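Local coordinates for hypothetical fimbrial assembly protein (Parabacteroides distasonis, PDB 3R4R), which probably serves as a component of the fimbrium tip, at the end of filamentous surface appendages that mediate cell adhesion and biofilm formation, at residues A[124-127]-A[128-131]; A[109-112]-A[113-117]. All coordinates share one frame; numbering follows the deposited sequence.

Interaction 1. Residues A[124-127]-A[128-131]; sequences DNSY and TAKT. With EDO (1,2-ethanediol), chain H.
The carbonyl oxygen Y127 O is approached by water 1, which lies 2.7 Å from both Y127 O and K130 O and has more acceptors in reach than protons, and weakly by the amide K130 N, 3.3 Å away. Residues 126-130 illustrate how a loop can borrow one turn of helix without becoming one: Y127, T128 and A129 have helical backbone angles, and S126 before them is extended, as in an ST motif. Both bonds of that motif are weak here, and the hydroxyl half, from A129 N to S126 OG at 3.4 Å, is doubtful because it holds for one of two modelled conformers of the serine. Independently of it, S126 O accepts from K130 N at 3.1 Å and 124°, well off straight; the same N-H also reaches Y127 O. In that conformer S126 OG stands between its own backbone N and carbonyl carbon (chi1 56°), touching the methyl of A129; a firmer partner is G122 O. T128 OG1 bonds D121 OD1, its strongest partner, and Y120 O, two acceptors sharing its one proton, thereby tying the turn to the residues leading into it. The tyrosine leaves on another course. Its ring meets F52 nearly at right angles, and its hydroxyl reaches H48 and R58, so the loop is held on the domain that carries strand 96-104 just before it crosses to strand 131-132, which pairs with strand 191-202. The K130 chain first runs out beside its own carbonyl carbon, opposite the amide nitrogen (chi1 -175°), then bends at chi2, its CB resting 3.5 Å from Y127 O. At the far end, K130 NZ makes a weak bond of 3.3 Å to O1 of a 1,2-ethanediol molecule, probably from the crystallisation liquor.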
ATOM      1  N   ASP A 124      -9.911  10.363  19.957  1.00 76.46           N
ATOM      2  CA  ASP A 124     -10.576  11.122  18.894  1.00 73.82           C
ATOM      3  C   ASP A 124      -9.564  11.834  17.988  1.00 69.68           C
ATOM      4  O   ASP A 124      -8.501  12.254  18.473  1.00 68.28           O
ATOM      5  CB  ASP A 124     -11.540  12.167  19.496  1.00 78.24           C
ATOM      6  CG  ASP A 124     -12.746  11.624  20.243  1.00 97.68           C
ATOM      7  OD1 ASP A 124     -13.036  10.405  20.113  1.00 98.19           O
ATOM      8  OD2 ASP A 124     -13.443  12.427  20.902  1.00111.43           O
ATOM      9  N   ASN A 125      -9.905  11.944  16.676  1.00 60.13           N
ATOM     10  CA  ASN A 125      -9.163  12.639  15.614  1.00 55.55           C
ATOM     11  C   ASN A 125      -7.669  12.215  15.605  1.00 52.34           C
ATOM     12  O   ASN A 125      -6.755  13.047  15.685  1.00 50.77           O
ATOM     13  CB  ASN A 125      -9.288  14.186  15.770  1.00 57.57           C
ATOM     14  CG  ASN A 125     -10.703  14.710  15.822  1.00 87.02           C
ATOM     15  OD1 ASN A 125     -11.523  14.532  14.912  1.00 84.54           O
ATOM     16  ND2 ASN A 125     -11.022  15.376  16.905  1.00 82.37           N
ATOM     17  N   SER A 126      -7.440  10.920  15.475  1.00 47.05           N
ATOM     18  CA  SER A 126      -6.084  10.384  15.428  0.50 45.53           C
ATOM     19  C   SER A 126      -5.831   9.609  14.130  1.00 48.26           C
ATOM     20  O   SER A 126      -6.777   9.126  13.482  1.00 46.71           O
ATOM     21  CB  SER A 126      -5.822   9.483  16.624  0.50 49.58           C
ATOM     22  OG  SER A 126      -6.770   8.431  16.714  0.50 56.10           O
ATOM     23  N   TYR A 127      -4.539   9.499  13.748  1.00 43.74           N
ATOM     24  CA  TYR A 127      -4.104   8.765  12.572  1.00 41.92           C
ATOM     25  C   TYR A 127      -4.278   7.282  12.772  1.00 48.20           C
ATOM     26  O   TYR A 127      -4.571   6.591  11.803  1.00 47.80           O
ATOM     27  CB  TYR A 127      -2.639   9.070  12.240  1.00 42.21           C
ATOM     28  CG  TYR A 127      -2.421  10.418  11.593  1.00 41.44           C
ATOM     29  CD1 TYR A 127      -2.231  11.561  12.365  1.00 44.62           C
ATOM     30  CD2 TYR A 127      -2.324  10.541  10.211  1.00 39.29           C
ATOM     31  CE1 TYR A 127      -1.965  12.794  11.776  1.00 44.41           C
ATOM     32  CE2 TYR A 127      -2.035  11.765   9.613  1.00 39.46           C
ATOM     33  CZ  TYR A 127      -1.862  12.889  10.400  1.00 43.91           C
ATOM     34  OH  TYR A 127      -1.651  14.114   9.822  1.00 42.98           O
ATOM     35  N   THR A 128      -4.097   6.775  14.024  1.00 47.40           N
ATOM     36  CA  THR A 128      -4.254   5.341  14.313  1.00 48.17           C
ATOM     37  C   THR A 128      -5.737   4.922  14.207  1.00 48.81           C
ATOM     38  O   THR A 128      -6.012   3.774  13.856  1.00 48.68           O
ATOM     39  CB  THR A 128      -3.685   4.972  15.678  1.00 55.52           C
ATOM     40  OG1 THR A 128      -4.214   5.876  16.652  1.00 62.11           O
ATOM     41  CG2 THR A 128      -2.156   5.002  15.697  1.00 50.13           C
ATOM     42  N   ALA A 129      -6.672   5.842  14.494  1.00 43.99           N
ATOM     43  CA  ALA A 129      -8.107   5.573  14.406  1.00 44.98           C
ATOM     44  C   ALA A 129      -8.633   5.757  12.964  1.00 50.22           C
ATOM     45  O   ALA A 129      -9.684   5.191  12.625  1.00 52.17           O
ATOM     46  CB  ALA A 129      -8.870   6.490  15.354  1.00 46.83           C
ATOM     47  N   LYS A 130      -7.903   6.531  12.121  1.00 43.77           N
ATOM     48  CA  LYS A 130      -8.299   6.869  10.750  1.00 41.92           C
ATOM     49  C   LYS A 130      -8.397   5.626   9.848  1.00 48.65           C
ATOM     50  O   LYS A 130      -7.511   4.759   9.825  1.00 49.60           O
ATOM     51  CB  LYS A 130      -7.317   7.882  10.104  1.00 41.03           C
ATOM     52  CG  LYS A 130      -7.720   8.400   8.705  1.00 42.71           C
ATOM     53  CD  LYS A 130      -9.050   9.180   8.701  1.00 46.03           C
ATOM     54  CE  LYS A 130      -9.489   9.608   7.326  1.00 44.09           C
ATOM     55  NZ  LYS A 130     -10.733  10.404   7.414  1.00 50.51           N
ATOM     56  N   THR A 131      -9.503   5.591   9.094  1.00 45.21           N
ATOM     57  CA  THR A 131      -9.866   4.616   8.085  1.00 45.14           C
ATOM     58  C   THR A 131     -10.170   5.362   6.800  1.00 45.70           C
ATOM     59  O   THR A 131     -10.991   6.295   6.814  1.00 44.04           O
ATOM     60  CB  THR A 131     -11.050   3.727   8.540  1.00 61.11           C
ATOM     61  OG1 THR A 131     -10.666   2.961   9.679  1.00 69.08           O
ATOM     62  CG2 THR A 131     -11.541   2.775   7.441  1.00 58.46           C
TER
HETATM   63  C1  EDO H 325     -11.386   9.406   3.334  1.00 48.24           C
HETATM   64  O1  EDO H 325     -12.011   9.128   4.604  1.00 52.92           O
HETATM   65  C2  EDO H 325     -11.415   8.210   2.384  1.00 44.17           C
HETATM   66  O2  EDO H 325     -12.754   7.843   1.992  1.00 53.81           O
HETATM   67  O   HOH W   1      -5.212   4.072  11.076  1.00 40.05           O

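Interaction 2. Residues A[109-112]-A[113-117]; sequences ANNS and PFDNL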
ATOM      1  N   ALA A 109      -8.389  16.986  -3.924  1.00 40.77           N
ATOM      2  CA  ALA A 109      -7.870  17.948  -4.891  1.00 43.28           C
ATOM      3  C   ALA A 109      -6.933  19.020  -4.283  1.00 51.37           C
ATOM      4  O   ALA A 109      -5.891  19.273  -4.879  1.00 52.01           O
ATOM      5  CB  ALA A 109      -9.024  18.666  -5.555  1.00 46.10           C
ATOM      6  N   ASN A 110      -7.306  19.657  -3.129  1.00 48.47           N
ATOM      7  CA  ASN A 110      -6.573  20.765  -2.495  1.00 48.97           C
ATOM      8  C   ASN A 110      -6.122  20.489  -1.046  1.00 49.28           C
ATOM      9  O   ASN A 110      -5.425  21.310  -0.436  1.00 49.56           O
ATOM     10  CB  ASN A 110      -7.495  22.022  -2.444  1.00 55.79           C
ATOM     11  CG  ASN A 110      -8.274  22.331  -3.698  1.00 74.33           C
ATOM     12  OD1 ASN A 110      -9.511  22.427  -3.653  1.00 61.72           O
ATOM     13  ND2 ASN A 110      -7.593  22.406  -4.850  1.00 68.66           N
ATOM     14  N   ASN A 111      -6.570  19.391  -0.468  1.00 43.57           N
ATOM     15  CA  ASN A 111      -6.277  19.067   0.927  1.00 41.79           C
ATOM     16  C   ASN A 111      -6.237  17.559   1.110  1.00 41.15           C
ATOM     17  O   ASN A 111      -6.407  16.842   0.132  1.00 40.79           O
ATOM     18  CB  ASN A 111      -7.342  19.719   1.876  1.00 41.62           C
ATOM     19  CG  ASN A 111      -8.786  19.210   1.809  1.00 59.81           C
ATOM     20  OD1 ASN A 111      -9.207  18.487   0.906  1.00 55.39           O
ATOM     21  ND2 ASN A 111      -9.596  19.602   2.781  1.00 48.71           N
ATOM     22  N   SER A 112      -6.044  17.060   2.352  1.00 35.58           N
ATOM     23  CA  SER A 112      -6.072  15.614   2.575  1.00 33.62           C
ATOM     24  C   SER A 112      -7.152  15.253   3.600  1.00 40.02           C
ATOM     25  O   SER A 112      -7.525  16.095   4.426  1.00 41.25           O
ATOM     26  CB  SER A 112      -4.719  15.087   3.037  1.00 34.74           C
ATOM     27  OG  SER A 112      -4.545  15.198   4.441  1.00 39.06           O
ATOM     28  N   PRO A 113      -7.616  13.980   3.628  1.00 35.58           N
ATOM     29  CA  PRO A 113      -8.570  13.578   4.684  1.00 36.28           C
ATOM     30  C   PRO A 113      -7.930  13.498   6.110  1.00 39.89           C
ATOM     31  O   PRO A 113      -8.639  13.205   7.066  1.00 41.99           O
ATOM     32  CB  PRO A 113      -9.022  12.177   4.219  1.00 36.79           C
ATOM     33  CG  PRO A 113      -7.976  11.691   3.347  1.00 37.74           C
ATOM     34  CD  PRO A 113      -7.323  12.861   2.710  1.00 33.34           C
ATOM     35  N   PHE A 114      -6.616  13.794   6.263  1.00 34.80           N
ATOM     36  CA  PHE A 114      -5.873  13.673   7.530  1.00 32.49           C
ATOM     37  C   PHE A 114      -5.565  15.025   8.175  1.00 36.38           C
ATOM     38  O   PHE A 114      -4.950  15.071   9.259  1.00 36.31           O
ATOM     39  CB  PHE A 114      -4.542  12.945   7.253  1.00 31.94           C
ATOM     40  CG  PHE A 114      -4.655  11.831   6.231  1.00 30.33           C
ATOM     41  CD1 PHE A 114      -5.253  10.625   6.555  1.00 30.97           C
ATOM     42  CD2 PHE A 114      -4.151  11.989   4.950  1.00 32.02           C
ATOM     43  CE1 PHE A 114      -5.414   9.626   5.598  1.00 29.99           C
ATOM     44  CE2 PHE A 114      -4.302  10.980   3.992  1.00 31.35           C
ATOM     45  CZ  PHE A 114      -4.934   9.805   4.330  1.00 27.96           C
ATOM     46  N   ASP A 115      -5.988  16.125   7.518  1.00 31.68           N
ATOM     47  CA  ASP A 115      -5.707  17.495   7.937  1.00 33.82           C
ATOM     48  C   ASP A 115      -6.240  17.851   9.336  1.00 39.50           C
ATOM     49  O   ASP A 115      -5.623  18.692   9.996  1.00 40.83           O
ATOM     50  CB  ASP A 115      -6.313  18.493   6.946  1.00 36.40           C
ATOM     51  CG  ASP A 115      -5.635  18.526   5.604  1.00 40.07           C
ATOM     52  OD1 ASP A 115      -4.686  17.754   5.402  1.00 41.72           O
ATOM     53  OD2 ASP A 115      -6.014  19.360   4.778  1.00 47.86           O
ATOM     54  N   ASN A 116      -7.329  17.238   9.783  1.00 35.95           N
ATOM     55  CA  ASN A 116      -7.913  17.535  11.088  1.00 37.92           C
ATOM     56  C   ASN A 116      -7.407  16.569  12.176  1.00 40.74           C
ATOM     57  O   ASN A 116      -7.888  16.646  13.308  1.00 40.66           O
ATOM     58  CB  ASN A 116      -9.456  17.481  11.017  1.00 41.15           C
ATOM     59  CG  ASN A 116     -10.001  16.183  10.457  1.00 67.15           C
ATOM     60  OD1 ASN A 116      -9.378  15.502   9.613  1.00 55.70           O
ATOM     61  ND2 ASN A 116     -11.226  15.859  10.856  1.00 58.78           N
ATOM     62  N   LEU A 117      -6.459  15.667  11.853  1.00 36.85           N
ATOM     63  CA  LEU A 117      -5.906  14.689  12.813  1.00 36.30           C
ATOM     64  C   LEU A 117      -4.757  15.369  13.579  1.00 43.28           C
ATOM     65  O   LEU A 117      -3.713  15.671  13.016  1.00 42.27           O
ATOM     66  CB  LEU A 117      -5.464  13.400  12.094  1.00 34.12           C
ATOM     67  CG  LEU A 117      -6.520  12.702  11.223  1.00 36.41           C
ATOM     68  CD1 LEU A 117      -5.930  11.485  10.550  1.00 35.42           C
ATOM     69  CD2 LEU A 117      -7.763  12.306  12.037  1.00 37.59           C
TER
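From its CB, packed against the carbonyl oxygen of S112, the side chain of D115 turns back over residues 111-112. CG lies anti to the aspartate's carbonyl carbon and beside its backbone N (chi1 -70°), a setting that brings the carboxylate across the turn, with D115 CG only 3.3 Å from S112 O. There the two oxygens part company. OD1 takes the strong bond: S112 OG donates to D115 OD1 at 2.7 Å, approaching from above the carboxylate plane, 47° out of it, while N63 ND2 from strand 58-65 supplies a second donor to OD1. OD2 lies 3.2 Å from N111 CB and accepts a weak but nearly straight bond from S112 N, 3.3 Å away; that same amide also leans weakly on OD1. The exchange spans a type I beta turn from S112 to D115, closed by a long, weak backbone bond from D115 N to S112 O, and a second type I turn, F114 to L117, overlaps it. Within the first lies an ST turn, since F114 N donates to S112 OG at 3.1 Å; the hydroxyl thus accepts from one residue of the turn and donates to the next. With an alanine in place of D115, the S112 hydroxyl and N63 amide would probably be left without that acceptor, F114 N alone, of the bonds described, still holding the serine oxygen. The F114 ring receives P113 CG 3.7 Å above one face, offset toward the rim, and S112 OG obliquely, 3.3 Å from F114 CD2.

Overall arrangement
Interactions 1 and 2 lie in series on one long loop between strands 96-104 and 131-132, with centres 13 Å apart, and the loop folds so that they touch. Y127 of interaction 1 lies against the turns of interaction 2: its CE1 is 3.6 Å from L117 CB and its OH 3.5 Å from F114 O. Further back, N125 C packs 3.6 Å from L117 CD2. R58 serves both, bonding Y127 OH and D115 O, and H48 joins them too, through the Y127 hydroxyl and the F114 ring. The bound ethanediol lies beside both K130 and P113, about 4 Å from the P113 side chain at the nearest atoms.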